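Local coordinates for ferric uptake regulation protein (Vibrio cholerae, PDB 2W57) that regulates transcription in response to iron as a metal-binding, DNA-binding repressor, presumably keeping iron-uptake genes silent when the metal is plentiful, at residues 23-28 and 40-45. Residues are numbered along the deposited sequence; the frame is centred on the assembly and turned at random.
Sequences LEVLQQ and YKKLID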
ATOM      1  N   LEU A  23     -22.591   3.159  -2.851  1.00 22.22           N
ATOM      2  CA  LEU A  23     -22.187   4.491  -3.296  1.00 23.20           C
ATOM      3  C   LEU A  23     -22.731   5.569  -2.350  1.00 23.50           C
ATOM      4  O   LEU A  23     -21.992   6.451  -1.914  1.00 23.57           O
ATOM      5  CB  LEU A  23     -22.626   4.743  -4.743  1.00 23.37           C
ATOM      6  CG  LEU A  23     -22.298   6.076  -5.425  1.00 23.90           C
ATOM      7  CD1 LEU A  23     -20.795   6.345  -5.452  1.00 23.64           C
ATOM      8  CD2 LEU A  23     -22.868   6.080  -6.840  1.00 23.47           C
ATOM      9  N   GLU A  24     -24.023   5.487  -2.044  1.00 24.03           N
ATOM     10  CA  GLU A  24     -24.641   6.280  -0.990  1.00 25.03           C
ATOM     11  C   GLU A  24     -23.708   6.397   0.225  1.00 24.86           C
ATOM     12  O   GLU A  24     -23.392   7.499   0.671  1.00 24.92           O
ATOM     13  CB  GLU A  24     -25.936   5.597  -0.577  1.00 25.67           C
ATOM     14  CG  GLU A  24     -26.976   6.454   0.106  1.00 29.60           C
ATOM     15  CD  GLU A  24     -28.393   5.905  -0.136  1.00 35.81           C
ATOM     16  OE1 GLU A  24     -29.360   6.344   0.553  1.00 38.49           O
ATOM     17  OE2 GLU A  24     -28.540   5.028  -1.031  1.00 37.01           O
ATOM     18  N   VAL A  25     -23.244   5.263   0.746  1.00 24.47           N
ATOM     19  CA  VAL A  25     -22.381   5.299   1.917  1.00 24.40           C
ATOM     20  C   VAL A  25     -21.107   6.060   1.636  1.00 24.61           C
ATOM     21  O   VAL A  25     -20.696   6.895   2.449  1.00 25.25           O
ATOM     22  CB  VAL A  25     -22.055   3.895   2.479  1.00 24.33           C
ATOM     23  CG1 VAL A  25     -20.904   3.975   3.481  1.00 23.61           C
ATOM     24  CG2 VAL A  25     -23.296   3.277   3.143  1.00 23.91           C
ATOM     25  N   LEU A  26     -20.499   5.794   0.481  1.00 24.59           N
ATOM     26  CA  LEU A  26     -19.231   6.422   0.112  1.00 24.69           C
ATOM     27  C   LEU A  26     -19.302   7.946   0.081  1.00 25.55           C
ATOM     28  O   LEU A  26     -18.290   8.622   0.280  1.00 25.42           O
ATOM     29  CB  LEU A  26     -18.723   5.866  -1.219  1.00 24.22           C
ATOM     30  CG  LEU A  26     -18.062   4.488  -1.099  1.00 23.03           C
ATOM     31  CD1 LEU A  26     -17.883   3.832  -2.448  1.00 21.40           C
ATOM     32  CD2 LEU A  26     -16.746   4.603  -0.360  1.00 21.19           C
ATOM     33  N   GLN A  27     -20.510   8.467  -0.129  1.00 26.62           N
ATOM     34  CA  GLN A  27     -20.756   9.909  -0.206  1.00 27.97           C
ATOM     35  C   GLN A  27     -20.961  10.616   1.132  1.00 28.87           C
ATOM     36  O   GLN A  27     -20.964  11.839   1.170  1.00 28.88           O
ATOM     37  CB  GLN A  27     -21.955  10.185  -1.105  1.00 27.53           C
ATOM     38  CG  GLN A  27     -21.636  10.091  -2.568  1.00 27.16           C
ATOM     39  CD  GLN A  27     -22.848   9.732  -3.378  1.00 26.87           C
ATOM     40  OE1 GLN A  27     -23.784   9.122  -2.875  1.00 26.64           O
ATOM     41  NE2 GLN A  27     -22.837  10.093  -4.644  1.00 28.17           N
ATOM     42  N   GLN A  28     -21.140   9.857   2.211  1.00 30.39           N
ATOM     43  CA  GLN A  28     -21.367  10.437   3.537  1.00 32.03           C
ATOM     44  C   GLN A  28     -20.088  11.131   4.025  1.00 32.71           C
ATOM     45  O   GLN A  28     -19.005  10.557   3.946  1.00 32.66           O
ATOM     46  CB  GLN A  28     -21.847   9.376   4.534  1.00 31.76           C
ATOM     47  CG  GLN A  28     -23.308   8.879   4.330  1.00 32.98           C
ATOM     48  CD  GLN A  28     -23.622   7.591   5.127  1.00 33.91           C
ATOM     49  OE1 GLN A  28     -22.779   7.091   5.889  1.00 36.89           O
ATOM     50  NE2 GLN A  28     -24.840   7.050   4.949  1.00 35.63           N
ATOM     51  N   TYR A  40     -18.798  -2.275   5.130  1.00 20.80           N
ATOM     52  CA  TYR A  40     -19.688  -3.386   5.452  1.00 19.81           C
ATOM     53  C   TYR A  40     -20.385  -3.150   6.789  1.00 20.24           C
ATOM     54  O   TYR A  40     -21.613  -3.254   6.861  1.00 20.26           O
ATOM     55  CB  TYR A  40     -18.900  -4.701   5.459  1.00 18.89           C
ATOM     56  CG  TYR A  40     -19.580  -5.853   6.149  1.00 16.76           C
ATOM     57  CD1 TYR A  40     -20.692  -6.467   5.577  1.00 14.94           C
ATOM     58  CD2 TYR A  40     -19.115  -6.328   7.372  1.00 14.99           C
ATOM     59  CE1 TYR A  40     -21.335  -7.516   6.198  1.00 14.28           C
ATOM     60  CE2 TYR A  40     -19.760  -7.389   8.017  1.00 15.74           C
ATOM     61  CZ  TYR A  40     -20.870  -7.979   7.410  1.00 16.57           C
ATOM     62  OH  TYR A  40     -21.511  -9.040   8.007  1.00 17.60           O
ATOM     63  N   LYS A  41     -19.612  -2.825   7.834  1.00 20.36           N
ATOM     64  CA  LYS A  41     -20.172  -2.553   9.173  1.00 21.07           C
ATOM     65  C   LYS A  41     -21.198  -1.414   9.215  1.00 20.60           C
ATOM     66  O   LYS A  41     -22.174  -1.498   9.957  1.00 20.91           O
ATOM     67  CB  LYS A  41     -19.071  -2.310  10.208  1.00 20.86           C
ATOM     68  CG  LYS A  41     -18.654  -3.577  10.985  1.00 22.89           C
ATOM     69  CD  LYS A  41     -17.436  -3.329  11.883  1.00 23.10           C
ATOM     70  CE  LYS A  41     -16.145  -3.521  11.115  1.00 27.44           C
ATOM     71  NZ  LYS A  41     -15.099  -2.515  11.501  1.00 31.03           N
ATOM     72  N   LYS A  42     -20.964  -0.363   8.432  1.00 20.21           N
ATOM     73  CA  LYS A  42     -21.878   0.766   8.308  1.00 20.30           C
ATOM     74  C   LYS A  42     -23.208   0.267   7.750  1.00 19.92           C
ATOM     75  O   LYS A  42     -24.267   0.523   8.312  1.00 19.89           O
ATOM     76  CB  LYS A  42     -21.294   1.798   7.345  1.00 20.40           C
ATOM     77  CG  LYS A  42     -21.310   3.215   7.864  1.00 24.19           C
ATOM     78  CD  LYS A  42     -19.990   3.522   8.600  1.00 29.78           C
ATOM     79  CE  LYS A  42     -19.947   4.959   9.156  1.00 31.99           C
ATOM     80  NZ  LYS A  42     -18.530   5.389   9.345  1.00 32.80           N
ATOM     81  N   LEU A  43     -23.124  -0.489   6.660  1.00 19.59           N
ATOM     82  CA  LEU A  43     -24.270  -1.104   6.021  1.00 18.94           C
ATOM     83  C   LEU A  43     -25.072  -1.984   6.977  1.00 18.81           C
ATOM     84  O   LEU A  43     -26.309  -1.980   6.909  1.00 18.56           O
ATOM     85  CB  LEU A  43     -23.822  -1.896   4.785  1.00 18.71           C
ATOM     86  CG  LEU A  43     -23.458  -1.041   3.566  1.00 18.91           C
ATOM     87  CD1 LEU A  43     -22.842  -1.905   2.480  1.00 19.61           C
ATOM     88  CD2 LEU A  43     -24.670  -0.266   3.005  1.00 17.89           C
ATOM     89  N   ILE A  44     -24.384  -2.717   7.866  1.00 18.30           N
ATOM     90  CA  ILE A  44     -25.072  -3.531   8.877  1.00 18.14           C
ATOM     91  C   ILE A  44     -25.902  -2.637   9.804  1.00 18.41           C
ATOM     92  O   ILE A  44     -27.086  -2.916  10.042  1.00 18.76           O
ATOM     93  CB  ILE A  44     -24.120  -4.450   9.718  1.00 18.26           C
ATOM     94  CG1 ILE A  44     -23.436  -5.524   8.843  1.00 18.69           C
ATOM     95  CG2 ILE A  44     -24.874  -5.106  10.879  1.00 16.44           C
ATOM     96  CD1 ILE A  44     -24.412  -6.566   8.151  1.00 18.83           C
ATOM     97  N   ASP A  45     -25.275  -1.566  10.296  1.00 18.07           N
ATOM     98  CA  ASP A  45     -25.908  -0.569  11.154  1.00 17.82           C
ATOM     99  C   ASP A  45     -27.037   0.134  10.441  1.00 17.50           C
ATOM    100  O   ASP A  45     -27.950   0.630  11.080  1.00 17.59           O
ATOM    101  CB  ASP A  45     -24.899   0.491  11.583  1.00 17.99           C
ATOM    102  CG  ASP A  45     -23.940  -0.001  12.644  1.00 19.75           C
ATOM    103  OD1 ASP A  45     -24.279  -0.945  13.395  1.00 21.76           O
ATOM    104  OD2 ASP A  45     -22.838   0.579  12.736  1.00 22.01           O
TER
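Val25 and Leu43 meet without any ring or amide between them; on the one aromatic ring here, that of Tyr40, Ile44 CG1 from one turn on lies 3.8 Å above one face, offset toward the rim, and Tyr40 also touches Leu52. The contact is small and apolar, centred on one methyl pair with the aliphatic start of Lys42 alongside, and buries about 130 Å² in all. Val25 CG2 reaches Leu43 CD2 at 3.8 Å, ordinary van der Waals range, and the two side chains run at a slant to one another. On Val25, CG2 stands anti to the carbonyl carbon while CG1 is anti to the backbone N (chi1 167°), which presents the two methyls to different neighbours: CG2 to Leu43, and CG1 to Lys42, which lays the first carbons of its chain, CB and CG, loosely against it, both about 4.5 Å away. Leu43 does not aim its CB straight at the other helix; with CG anti to the carbonyl carbon (chi1 -75°), the isobutyl group swings round and CD2 closes the distance. No hydrogen bond crosses the pair. The two segments come nearest at Val25 and Leu43, whose CA atoms are 7.8 Å apart, and side chains fill the gap.

Helices 17-26 and 36-45 are joined here as the first two of the three-helix core expected of a winged-helix domain, and the link between them, which includes the short strand 34-35, carries His33, a ligand of one zinc ion. Leu39 and Leu46 also pack on Val25, while Cys31 touches both Val25 and Lys42. Helix 52-64, probably the DNA-recognition helix as in other Fur proteins, completes the core: its Val55 meets Leu43, its Leu59 and Phe62 meet Leu26. Toward the wing, Leu23 rests on Leu82 of strand 78-82.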